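Protein (alpha-2u-globulin) (PDB 2A2U) is a rat lipocalin that probably binds small hydrophobic ligands, including inducers of hyaline droplets, inside its beta-barrel. Local coordinates at residues L112-H123 / I149-H160. Numbering follows the deposited sequence.
Sequences LKTDYDRYVMFH and IKEKFAKLCEAH
Met121, on strand 119-123, lays its thioether against Phe153 and Leu156 of helix 149-158. Extended beyond CG (chi2 -178°, chi3 165°), the chain brings Met121 CE to 3.6 Å from Phe153 CB. SD lies at the edge of the Phe153 ring, near its plane, 5.3 Å from the centroid, a Met-aromatic contact. Leu156 crosses at about a right angle, Leu156 CD1 3.4 Å from Met121 SD, and the same methyl meets Leu112 CD2 tip to tip. One turn earlier, Ile149 sets its CG2 3.8 Å from Tyr119 CG, while its CD1 comes obliquely to the Arg118 guanidinium, nearest NH1. Lys113 and Lys152 cross CD to CD, 3.9 Å apart, and the Lys152 ammonium pairs with Glu21.

Behind these contacts, Asp115 ties the turn together: its OD2 takes Arg118 NE in a salt bridge of 2.9 Å, and its OD1 receives Tyr119 N at 3.0 Å; Arg118 NH2 also pairs with Glu20. An alanine in place of Arg118 removes the guanidinium packed on Ile149 CD1 and would probably leave Asp115 and Glu20 without this cationic mate. Farther along the hairpin, a classic beta bulge sets Leu112 and Lys113 opposite Met121.

The helix segment runs nearly parallel to strand 119-123, their axes at 12°, 10.6 Å apart at closest approach, outside the barrel as in other lipocalins. Phe153 and Cys157 reach Val42 and Ala44 of strand 36-44, beyond the intervening strand 131-140.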
loop_
_atom_site.group_PDB
_atom_site.type_symbol
_atom_site.label_atom_id
_atom_site.label_comp_id
_atom_site.label_asym_id
_atom_site.label_seq_id
_atom_site.Cartn_x
_atom_site.Cartn_y
_atom_site.Cartn_z
ATOM N N LEU A 112 1.856 -3.133 25.349
ATOM C CA LEU A 112 1.467 -3.538 26.683
ATOM C C LEU A 112 2.394 -3.046 27.785
ATOM O O LEU A 112 1.930 -2.456 28.761
ATOM C CB LEU A 112 1.354 -5.059 26.733
ATOM C CG LEU A 112 0.215 -5.637 27.558
ATOM C CD1 LEU A 112 -1.097 -5.066 27.067
ATOM C CD2 LEU A 112 0.212 -7.146 27.431
ATOM N N LYS A 113 3.694 -3.297 27.637
ATOM C CA LYS A 113 4.680 -2.888 28.637
ATOM C C LYS A 113 6.073 -2.771 28.023
ATOM O O LYS A 113 6.453 -3.581 27.188
ATOM C CB LYS A 113 4.689 -3.886 29.803
ATOM C CG LYS A 113 5.582 -3.494 30.968
ATOM C CD LYS A 113 5.442 -4.467 32.135
ATOM C CE LYS A 113 4.156 -4.237 32.921
ATOM N NZ LYS A 113 4.164 -2.943 33.676
ATOM N N THR A 114 6.819 -1.750 28.428
ATOM C CA THR A 114 8.169 -1.547 27.916
ATOM C C THR A 114 9.012 -0.769 28.918
ATOM O O THR A 114 8.482 0.019 29.697
ATOM C CB THR A 114 8.160 -0.774 26.571
ATOM O OG1 THR A 114 9.457 -0.831 25.968
ATOM C CG2 THR A 114 7.811 0.685 26.788
ATOM N N ASP A 115 10.308 -1.059 28.945
ATOM C CA ASP A 115 11.238 -0.359 29.816
ATOM C C ASP A 115 12.213 0.380 28.901
ATOM O O ASP A 115 13.184 0.975 29.343
ATOM C CB ASP A 115 11.935 -1.340 30.765
ATOM C CG ASP A 115 13.125 -2.034 30.151
ATOM O OD1 ASP A 115 13.116 -2.294 28.935
ATOM O OD2 ASP A 115 14.070 -2.340 30.907
ATOM N N TYR A 116 11.914 0.300 27.607
ATOM C CA TYR A 116 12.647 0.934 26.516
ATOM C C TYR A 116 13.959 0.333 26.022
ATOM O O TYR A 116 14.115 0.081 24.824
ATOM C CB TYR A 116 12.814 2.429 26.766
ATOM C CG TYR A 116 11.511 3.183 26.858
ATOM C CD1 TYR A 116 10.714 3.392 25.734
ATOM C CD2 TYR A 116 11.077 3.694 28.074
ATOM C CE1 TYR A 116 9.522 4.108 25.829
ATOM C CE2 TYR A 116 9.899 4.399 28.174
ATOM C CZ TYR A 116 9.129 4.601 27.061
ATOM O OH TYR A 116 7.992 5.334 27.211
ATOM N N ASP A 117 14.910 0.108 26.921
ATOM C CA ASP A 117 16.202 -0.439 26.499
ATOM C C ASP A 117 16.441 -1.912 26.753
ATOM O O ASP A 117 17.566 -2.394 26.637
ATOM C CB ASP A 117 17.372 0.401 27.018
ATOM C CG ASP A 117 17.195 0.820 28.448
ATOM O OD1 ASP A 117 16.942 -0.054 29.304
ATOM O OD2 ASP A 117 17.307 2.032 28.722
ATOM N N ARG A 118 15.383 -2.633 27.082
ATOM C CA ARG A 118 15.519 -4.057 27.302
ATOM C C ARG A 118 14.428 -4.845 26.612
ATOM O O ARG A 118 14.702 -5.632 25.706
ATOM C CB ARG A 118 15.514 -4.391 28.788
ATOM C CG ARG A 118 16.854 -4.252 29.455
ATOM C CD ARG A 118 16.868 -4.997 30.770
ATOM N NE ARG A 118 15.856 -4.497 31.699
ATOM C CZ ARG A 118 15.271 -5.238 32.635
ATOM N NH1 ARG A 118 15.595 -6.519 32.773
ATOM N NH2 ARG A 118 14.356 -4.698 33.430
ATOM N N TYR A 119 13.186 -4.601 27.019
ATOM C CA TYR A 119 12.054 -5.325 26.467
ATOM C C TYR A 119 10.866 -4.463 26.029
ATOM O O TYR A 119 10.778 -3.269 26.330
ATOM C CB TYR A 119 11.569 -6.358 27.493
ATOM C CG TYR A 119 10.920 -5.736 28.714
ATOM C CD1 TYR A 119 11.690 -5.235 29.759
ATOM C CD2 TYR A 119 9.533 -5.604 28.799
ATOM C CE1 TYR A 119 11.091 -4.614 30.858
ATOM C CE2 TYR A 119 8.927 -4.986 29.888
ATOM C CZ TYR A 119 9.707 -4.488 30.912
ATOM O OH TYR A 119 9.114 -3.844 31.977
ATOM N N VAL A 120 9.970 -5.104 25.285
ATOM C CA VAL A 120 8.729 -4.499 24.824
ATOM C C VAL A 120 7.753 -5.635 24.577
ATOM O O VAL A 120 8.075 -6.614 23.911
ATOM C CB VAL A 120 8.884 -3.609 23.560
ATOM C CG1 VAL A 120 9.277 -4.425 22.338
ATOM C CG2 VAL A 120 7.590 -2.866 23.309
ATOM N N MET A 121 6.605 -5.553 25.233
ATOM C CA MET A 121 5.572 -6.567 25.108
ATOM C C MET A 121 4.412 -5.977 24.313
ATOM O O MET A 121 3.882 -4.912 24.647
ATOM C CB MET A 121 5.101 -7.014 26.498
ATOM C CG MET A 121 6.241 -7.344 27.451
ATOM S SD MET A 121 5.709 -7.909 29.060
ATOM C CE MET A 121 7.215 -8.612 29.677
ATOM N N PHE A 122 4.077 -6.633 23.208
ATOM C CA PHE A 122 2.981 -6.186 22.365
ATOM C C PHE A 122 1.837 -7.167 22.528
ATOM O O PHE A 122 2.051 -8.349 22.770
ATOM C CB PHE A 122 3.392 -6.185 20.893
ATOM C CG PHE A 122 4.350 -5.091 20.508
ATOM C CD1 PHE A 122 3.876 -3.841 20.149
ATOM C CD2 PHE A 122 5.715 -5.341 20.416
ATOM C CE1 PHE A 122 4.741 -2.861 19.700
ATOM C CE2 PHE A 122 6.586 -4.368 19.970
ATOM C CZ PHE A 122 6.099 -3.127 19.609
ATOM N N HIS A 123 0.618 -6.665 22.400
ATOM C CA HIS A 123 -0.571 -7.500 22.477
ATOM C C HIS A 123 -1.345 -7.250 21.188
ATOM O O HIS A 123 -1.713 -6.116 20.884
ATOM C CB HIS A 123 -1.425 -7.132 23.682
ATOM C CG HIS A 123 -2.721 -7.877 23.734
ATOM N ND1 HIS A 123 -3.927 -7.283 23.463
ATOM C CD2 HIS A 123 -2.984 -9.186 23.963
ATOM C CE1 HIS A 123 -4.886 -8.189 23.514
ATOM N NE2 HIS A 123 -4.335 -9.357 23.817
ATOM N N ILE A 149 12.299 -11.480 33.068
ATOM C CA ILE A 149 11.478 -10.797 32.075
ATOM C C ILE A 149 10.546 -11.810 31.436
ATOM O O ILE A 149 9.363 -11.540 31.232
ATOM C CB ILE A 149 12.331 -10.146 30.961
ATOM C CG1 ILE A 149 13.434 -9.282 31.560
ATOM C CG2 ILE A 149 11.457 -9.282 30.081
ATOM C CD1 ILE A 149 12.927 -8.225 32.503
ATOM N N LYS A 150 11.071 -12.999 31.175
ATOM C CA LYS A 150 10.278 -14.041 30.557
ATOM C C LYS A 150 9.151 -14.548 31.452
ATOM O O LYS A 150 8.138 -15.029 30.950
ATOM C CB LYS A 150 11.165 -15.195 30.109
ATOM C CG LYS A 150 12.213 -14.792 29.113
ATOM C CD LYS A 150 12.887 -16.018 28.561
ATOM C CE LYS A 150 14.102 -15.661 27.738
ATOM N NZ LYS A 150 14.743 -16.884 27.183
ATOM N N GLU A 151 9.315 -14.432 32.768
ATOM C CA GLU A 151 8.288 -14.878 33.708
ATOM C C GLU A 151 7.142 -13.885 33.734
ATOM O O GLU A 151 5.979 -14.275 33.671
ATOM C CB GLU A 151 8.853 -15.003 35.117
ATOM C CG GLU A 151 8.762 -16.392 35.714
ATOM C CD GLU A 151 7.346 -16.920 35.826
ATOM O OE1 GLU A 151 6.409 -16.141 36.103
ATOM O OE2 GLU A 151 7.180 -18.143 35.665
ATOM N N LYS A 152 7.482 -12.607 33.882
ATOM C CA LYS A 152 6.506 -11.523 33.909
ATOM C C LYS A 152 5.628 -11.620 32.667
ATOM O O LYS A 152 4.417 -11.419 32.727
ATOM C CB LYS A 152 7.230 -10.172 33.939
ATOM C CG LYS A 152 6.378 -8.982 33.496
ATOM C CD LYS A 152 7.163 -7.675 33.513
ATOM C CE LYS A 152 7.457 -7.231 34.937
ATOM N NZ LYS A 152 8.223 -5.949 35.048
ATOM N N PHE A 153 6.258 -11.938 31.541
ATOM C CA PHE A 153 5.557 -12.069 30.280
ATOM C C PHE A 153 4.665 -13.298 30.309
ATOM O O PHE A 153 3.519 -13.238 29.877
ATOM C CB PHE A 153 6.560 -12.150 29.122
ATOM C CG PHE A 153 5.922 -12.371 27.778
ATOM C CD1 PHE A 153 5.217 -11.352 27.145
ATOM C CD2 PHE A 153 6.003 -13.611 27.158
ATOM C CE1 PHE A 153 4.605 -11.570 25.919
ATOM C CE2 PHE A 153 5.391 -13.833 25.932
ATOM C CZ PHE A 153 4.690 -12.811 25.316
ATOM N N ALA A 154 5.192 -14.406 30.825
ATOM C CA ALA A 154 4.438 -15.653 30.916
ATOM C C ALA A 154 3.159 -15.430 31.710
ATOM O O ALA A 154 2.127 -16.015 31.404
ATOM C CB ALA A 154 5.278 -16.736 31.569
ATOM N N LYS A 155 3.235 -14.564 32.715
ATOM C CA LYS A 155 2.087 -14.237 33.549
ATOM C C LYS A 155 1.044 -13.422 32.786
ATOM O O LYS A 155 -0.143 -13.744 32.817
ATOM C CB LYS A 155 2.533 -13.485 34.805
ATOM C CG LYS A 155 3.244 -14.366 35.816
ATOM C CD LYS A 155 3.733 -13.559 37.005
ATOM C CE LYS A 155 4.381 -14.457 38.049
ATOM N NZ LYS A 155 5.062 -13.663 39.111
ATOM N N LEU A 156 1.479 -12.368 32.099
ATOM C CA LEU A 156 0.561 -11.536 31.329
ATOM C C LEU A 156 -0.190 -12.379 30.306
ATOM O O LEU A 156 -1.361 -12.140 30.048
ATOM C CB LEU A 156 1.316 -10.423 30.613
ATOM C CG LEU A 156 1.987 -9.365 31.472
ATOM C CD1 LEU A 156 2.679 -8.350 30.586
ATOM C CD2 LEU A 156 0.951 -8.691 32.320
ATOM N N CYS A 157 0.481 -13.368 29.727
ATOM C CA CYS A 157 -0.161 -14.234 28.755
ATOM C C CYS A 157 -1.324 -14.928 29.414
ATOM O O CYS A 157 -2.419 -14.982 28.867
ATOM C CB CYS A 157 0.812 -15.272 28.228
ATOM S SG CYS A 157 2.062 -14.578 27.173
ATOM N N GLU A 158 -1.085 -15.440 30.612
ATOM C CA GLU A 158 -2.118 -16.134 31.365
ATOM C C GLU A 158 -3.229 -15.172 31.744
ATOM O O GLU A 158 -4.405 -15.527 31.707
ATOM C CB GLU A 158 -1.528 -16.772 32.613
ATOM C CG GLU A 158 -0.394 -17.725 32.310
ATOM C CD GLU A 158 -0.160 -18.703 33.428
ATOM O OE1 GLU A 158 -0.247 -18.306 34.611
ATOM O OE2 GLU A 158 0.099 -19.882 33.123
ATOM N N ALA A 159 -2.852 -13.942 32.073
ATOM C CA ALA A 159 -3.815 -12.915 32.438
ATOM C C ALA A 159 -4.667 -12.522 31.224
ATOM O O ALA A 159 -5.610 -11.737 31.346
ATOM C CB ALA A 159 -3.091 -11.696 32.987
ATOM N N HIS A 160 -4.308 -13.047 30.053
ATOM C CA HIS A 160 -5.026 -12.766 28.817
ATOM C C HIS A 160 -5.559 -14.041 28.185
ATOM O O HIS A 160 -5.714 -14.126 26.969
ATOM C CB HIS A 160 -4.126 -12.021 27.831
ATOM C CG HIS A 160 -3.832 -10.617 28.240
ATOM N ND1 HIS A 160 -4.579 -9.547 27.795
ATOM C CD2 HIS A 160 -2.906 -10.103 29.080
ATOM C CE1 HIS A 160 -4.123 -8.434 28.348
ATOM N NE2 HIS A 160 -3.107 -8.750 29.133
#